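Local coordinates for putative ATP binding component of ABC-transporter (Escherichia coli, PDB 2R5O), which serves in O-antigen polysaccharide export as the ATP-binding component of an ABC transporter, the part shown being its carbohydrate-binding C-terminal domain, at the interface of chains A and B. Coordinates in Å, arbitrary orientation; residue numbers count along the deposited sequence, not the author numbering. Chains: chain A/B, Putative ATP binding component of ABC-transporter.

Contact 1: the interface of chains A and B. Residues chain A 89, 106, 116, 125-126; chain B 184-186.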
# COMPACT_ATOMS: atom_id res chain seq x y z
N PRO A 89 -0.82 -9.93 20.23
CA PRO A 89 -0.83 -10.62 18.95
C PRO A 89 -0.37 -9.71 17.84
O PRO A 89 -0.54 -8.50 17.92
CB PRO A 89 -2.29 -11.00 18.75
CG PRO A 89 -3.03 -10.01 19.56
CD PRO A 89 -2.18 -9.66 20.73
N SER A 106 -1.46 -5.71 18.20
CA SER A 106 -2.64 -5.16 18.84
C SER A 106 -2.41 -3.75 19.35
O SER A 106 -3.33 -2.93 19.32
CB SER A 106 -3.11 -6.06 19.97
OG SER A 106 -2.07 -6.32 20.89
N ILE A 116 -4.50 -6.43 26.82
CA ILE A 116 -5.11 -7.74 26.94
C ILE A 116 -4.40 -8.58 28.00
O ILE A 116 -3.23 -8.91 27.85
CB ILE A 116 -5.07 -8.49 25.59
CG1 ILE A 116 -5.59 -7.58 24.45
CG2 ILE A 116 -5.90 -9.75 25.67
CD1 ILE A 116 -5.19 -8.03 23.07
N VAL A 125 -9.36 -15.62 20.86
CA VAL A 125 -9.27 -15.35 19.44
C VAL A 125 -9.01 -13.86 19.27
O VAL A 125 -9.62 -13.01 19.94
CB VAL A 125 -10.56 -15.79 18.73
CG1 VAL A 125 -10.52 -15.37 17.27
CG2 VAL A 125 -10.74 -17.29 18.86
N PHE A 126 -8.13 -13.55 18.34
CA PHE A 126 -7.77 -12.18 17.99
C PHE A 126 -7.97 -11.97 16.51
O PHE A 126 -7.64 -12.85 15.71
CB PHE A 126 -6.31 -11.93 18.35
CG PHE A 126 -6.00 -12.24 19.80
CD1 PHE A 126 -6.58 -11.51 20.83
CD2 PHE A 126 -5.19 -13.30 20.12
CE1 PHE A 126 -6.28 -11.81 22.17
CE2 PHE A 126 -4.87 -13.60 21.45
CZ PHE A 126 -5.42 -12.86 22.46
N PHE B 184 -8.21 -3.90 14.96
CA PHE B 184 -7.95 -5.02 15.86
C PHE B 184 -9.11 -5.23 16.82
O PHE B 184 -9.63 -4.27 17.37
CB PHE B 184 -6.68 -4.80 16.68
CG PHE B 184 -6.43 -5.91 17.63
CD1 PHE B 184 -5.88 -7.08 17.20
CD2 PHE B 184 -6.86 -5.82 18.93
CE1 PHE B 184 -5.71 -8.12 18.05
CE2 PHE B 184 -6.72 -6.85 19.79
CZ PHE B 184 -6.12 -8.02 19.35
N THR B 185 -9.52 -6.49 17.00
CA THR B 185 -10.56 -6.85 17.95
C THR B 185 -10.15 -8.09 18.70
O THR B 185 -9.54 -9.00 18.12
CB THR B 185 -11.95 -7.02 17.29
OG1 THR B 185 -11.88 -7.94 16.21
CG2 THR B 185 -12.47 -5.70 16.76
N SER B 186 -10.51 -8.11 19.98
CA SER B 186 -10.33 -9.23 20.89
C SER B 186 -11.70 -9.60 21.48
O SER B 186 -11.85 -10.67 22.06
CB SER B 186 -9.38 -8.85 22.05
OG SER B 186 -9.81 -7.69 22.76
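B:Phe184, from the C-terminal strand 183-185 of chain B, pushes its ring into a socket made by A:Pro89, A:Ser106, A:Ile116 and A:Phe126. One face of the ring receives the methylene of A:Ser106, whose CB stands over the centre, 3.6 Å from the centroid, in a CH-pi contact. The outer end of the ring is held by carbon from several directions. A:Pro89 crosses it at about a right angle, its CG 3.6 Å from B:Phe184 CE1. A:Ile116 comes from the opposite direction and touches with its terminal methyl, CD1 lying 3.8 Å from B:Phe184 CE2. A:Phe126 lies beside the ring and points the same way, with its CD1 3.8 Å from B:Phe184 CZ. The reach into the socket follows from the first torsion of B:Phe184, which sets CG opposite the backbone N (chi1 178°).

Within chain A, A:Pro89 also packs on a face of A:Phe126, its CG 3.7 Å above that ring plane and displaced toward the rim, which ties two walls of the socket together. Farther along, B:Ser186 brings its CB to 4.1 Å from A:Phe126 CD1, while the carbonyl O of B:Thr185 passes 3.6 Å from A:Phe126 CA. The aromatic plug thus seats the C-terminal segment of one Wzt domain in its partner, in keeping with a domain-swapped dimer of immunoglobulin-fold domains.

Contact 2: the interface of chains A and B. Residues chain A 184-187; chain B 116, 125-126.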
# COMPACT_ATOMS: atom_id res chain seq x y z
N PHE A 184 -8.38 10.84 -9.29
CA PHE A 184 -7.89 11.55 -10.46
C PHE A 184 -8.88 12.62 -10.87
O PHE A 184 -10.08 12.36 -10.90
CB PHE A 184 -7.69 10.60 -11.63
CG PHE A 184 -7.31 11.31 -12.88
CD1 PHE A 184 -5.98 11.71 -13.08
CD2 PHE A 184 -8.26 11.66 -13.83
CE1 PHE A 184 -5.62 12.38 -14.19
CE2 PHE A 184 -7.89 12.36 -14.96
CZ PHE A 184 -6.56 12.72 -15.13
N THR A 185 -8.39 13.79 -11.22
CA THR A 185 -9.21 14.82 -11.85
C THR A 185 -8.37 15.60 -12.84
O THR A 185 -7.16 15.64 -12.74
CB THR A 185 -9.70 15.87 -10.81
OG1 THR A 185 -9.76 15.27 -9.51
CG2 THR A 185 -11.03 16.47 -11.22
N SER A 186 -9.02 16.24 -13.80
CA SER A 186 -8.30 17.08 -14.76
C SER A 186 -8.93 18.45 -14.88
O SER A 186 -10.15 18.59 -14.68
CB SER A 186 -8.23 16.40 -16.12
OG SER A 186 -9.51 16.18 -16.64
N TYR A 187 -8.12 19.44 -15.26
CA TYR A 187 -8.49 20.82 -15.30
C TYR A 187 -8.11 21.37 -16.67
O TYR A 187 -7.04 21.05 -17.20
CB TYR A 187 -7.72 21.56 -14.21
CG TYR A 187 -7.93 20.97 -12.82
CD1 TYR A 187 -7.06 20.00 -12.30
CD2 TYR A 187 -8.97 21.40 -12.02
CE1 TYR A 187 -7.26 19.48 -11.02
CE2 TYR A 187 -9.17 20.88 -10.74
CZ TYR A 187 -8.32 19.93 -10.26
OH TYR A 187 -8.54 19.45 -9.00
N ILE B 116 -10.26 11.61 -22.18
CA ILE B 116 -9.87 13.02 -22.11
C ILE B 116 -9.38 13.39 -23.49
O ILE B 116 -8.41 12.80 -23.98
CB ILE B 116 -8.72 13.25 -21.08
CG1 ILE B 116 -9.15 12.78 -19.69
CG2 ILE B 116 -8.31 14.71 -21.09
CD1 ILE B 116 -7.97 12.67 -18.71
N VAL B 125 -4.00 20.66 -16.74
CA VAL B 125 -3.45 20.19 -15.49
C VAL B 125 -4.18 18.92 -15.06
O VAL B 125 -5.42 18.86 -15.08
CB VAL B 125 -3.52 21.26 -14.38
CG1 VAL B 125 -3.14 20.70 -13.00
CG2 VAL B 125 -2.65 22.43 -14.75
N PHE B 126 -3.42 17.91 -14.67
CA PHE B 126 -3.93 16.62 -14.23
C PHE B 126 -3.52 16.42 -12.79
O PHE B 126 -2.36 16.67 -12.44
CB PHE B 126 -3.37 15.51 -15.12
CG PHE B 126 -3.64 15.73 -16.57
CD1 PHE B 126 -4.94 15.64 -17.04
CD2 PHE B 126 -2.64 16.05 -17.44
CE1 PHE B 126 -5.22 15.86 -18.39
CE2 PHE B 126 -2.92 16.25 -18.80
CZ PHE B 126 -4.21 16.15 -19.27
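The carbonyl O of B:Val125 accepts a hydrogen bond from the backbone N of A:Tyr187 at 2.8 Å. A return bond runs from B:Val125 N to A:Tyr187 O at 3.1 Å, so the two residues are joined by a pair of backbone links. The tyrosine ring stays near this pair: its CG lies beside the backbone N (chi1 -55°), and CD1 comes within 3.4 Å of B:Val125 O. On the valine, CG1 is the methyl that approaches the ring, 4.0 Å from A:Tyr187 CD1.

One step back along the chain, A:Ser186 forms an antiparallel bridge with B:Phe126 and sets its methylene against the phenyl rim, CB to B:Phe126 CD1 measuring 3.5 Å. The same CD1 also meets A:Phe184 CZ at 3.9 Å, so two residues of the incoming strand meet at this corner of the B:Phe126 ring. A:Phe184 and B:Phe126 lie side by side and point the same way. B:Ile116 faces A:Phe184 from the opposite direction, touching its outer end through the terminal methyl CD1, 3.8 Å from A:Phe184 CE2. Chain A's strand 183-186 and the tyrosine after it thereby run antiparallel to strand 123-131 of chain B, so that a swapped strand extends a sheet of the partner's immunoglobulin fold.

Contact 3: the interface of chains A and B. Residues chain A 127-130; chain B 180-183.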
# COMPACT_ATOMS: atom_id res chain seq x y z
N LYS A 127 -8.50 -10.80 16.14
CA LYS A 127 -8.85 -10.53 14.76
C LYS A 127 -8.21 -9.25 14.27
O LYS A 127 -8.40 -8.18 14.88
CB LYS A 127 -10.38 -10.44 14.63
CG LYS A 127 -10.84 -10.08 13.22
CD LYS A 127 -12.34 -10.17 13.05
CE LYS A 127 -13.08 -9.01 13.60
NZ LYS A 127 -14.50 -9.09 13.08
N PHE A 128 -7.51 -9.33 13.14
CA PHE A 128 -6.99 -8.16 12.43
C PHE A 128 -7.82 -8.05 11.14
O PHE A 128 -7.87 -9.00 10.37
CB PHE A 128 -5.51 -8.34 12.07
CG PHE A 128 -4.60 -8.33 13.26
CD1 PHE A 128 -4.02 -7.15 13.66
CD2 PHE A 128 -4.33 -9.48 13.96
CE1 PHE A 128 -3.20 -7.11 14.75
CE2 PHE A 128 -3.50 -9.44 15.06
CZ PHE A 128 -2.94 -8.27 15.45
N SER A 129 -8.43 -6.91 10.91
CA SER A 129 -9.26 -6.71 9.72
C SER A 129 -8.64 -5.57 8.92
O SER A 129 -8.45 -4.48 9.45
CB SER A 129 -10.70 -6.37 10.10
OG SER A 129 -11.30 -7.40 10.85
N LEU A 130 -8.39 -5.79 7.64
CA LEU A 130 -7.72 -4.80 6.84
C LEU A 130 -8.08 -4.99 5.37
O LEU A 130 -8.40 -6.09 4.94
CB LEU A 130 -6.20 -4.85 7.05
CG LEU A 130 -5.55 -6.19 6.71
CD1 LEU A 130 -5.02 -6.23 5.29
CD2 LEU A 130 -4.45 -6.57 7.70
N LEU B 180 -1.44 -0.51 5.94
CA LEU B 180 -2.72 -1.08 5.52
C LEU B 180 -3.83 -0.79 6.53
O LEU B 180 -4.97 -1.18 6.30
CB LEU B 180 -2.59 -2.59 5.25
CG LEU B 180 -1.68 -2.95 4.07
CD1 LEU B 180 -1.52 -4.45 3.95
CD2 LEU B 180 -2.15 -2.34 2.78
N LYS B 181 -3.52 -0.11 7.64
CA LYS B 181 -4.56 0.43 8.52
C LYS B 181 -5.48 -0.63 9.10
O LYS B 181 -6.68 -0.45 9.21
CB LYS B 181 -5.35 1.54 7.81
CG LYS B 181 -4.42 2.63 7.30
CD LYS B 181 -5.14 3.82 6.80
CE LYS B 181 -4.15 4.88 6.49
NZ LYS B 181 -4.79 5.93 5.71
N SER B 182 -4.90 -1.72 9.57
CA SER B 182 -5.69 -2.77 10.20
C SER B 182 -6.46 -2.29 11.42
O SER B 182 -5.93 -1.51 12.21
CB SER B 182 -4.80 -3.93 10.63
OG SER B 182 -5.52 -5.06 11.08
N SER B 183 -7.66 -2.79 11.59
CA SER B 183 -8.34 -2.72 12.87
C SER B 183 -7.97 -3.95 13.67
O SER B 183 -7.42 -4.91 13.13
CB SER B 183 -9.84 -2.66 12.68
OG SER B 183 -10.27 -3.95 12.33
O HOH W 1 -10.69 -6.45 13.83
O HOH W 2 -9.34 -1.61 8.52
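A:Leu130 and B:Ser182 form the carbon contact here, with A:Leu130 CB 3.8 Å from B:Ser182 CA. B:Leu180 meets the same leucine more loosely, the two side chains crossing at a slant with their CD1 methyls 4.2 Å apart. The first torsion of A:Leu130 places CG between the backbone N and the carbonyl carbon (chi1 59°), and its other methyl, CD2, turns toward the B:Ser182 side chain. B:Ser182 OG also lies in the plane of the A:Phe128 ring, at its edge near CD1.

Around this small apolar patch the strands are joined by backbone. A:Ser129 and B:Ser183 form an antiparallel bridge in which B:Ser183 N donates to A:Ser129 O at 2.8 Å, and A:Ser129 N donates to B:Ser183 O at 3.2 Å. The latter oxygen is gripped twice, because B:Ser182 OG also donates to it from within its own chain at 2.8 Å. The two donors approach from opposite faces of the carbonyl plane, A:Ser129 N standing well above it, 43° out. Side-chain OG atoms of B:Ser182 and B:Ser183 make weak bonds to A:Ser129 O.

Water completes the rim. Water 2 links A:Ser129 O with B:Lys181 O, while water 1 connects A:Lys127 O and A:Ser129 OG with B:Ser183 OG, the last of these lying 2.9 Å from the water.

Contact 1 and contact 3 lie along one stretch of interface, the centres of their C-alpha atoms about 11 Å apart: the C-terminal segment of chain B continues from contact 3 into contact 1 while following strand 123-131 of chain A. Contact 2 belongs to the reciprocal arm, where chain A's C-terminal segment meets chain B, and its centre is about 43 Å from contact 1 and 33 Å from contact 3. Contacts 1 and 2 share residues 116, 125, 126 and 184-186 with the chains exchanged. The two-fold repeat places an exchanged C-terminal strand in each domain, as expected for a domain-swapped dimer clasped at two separated places.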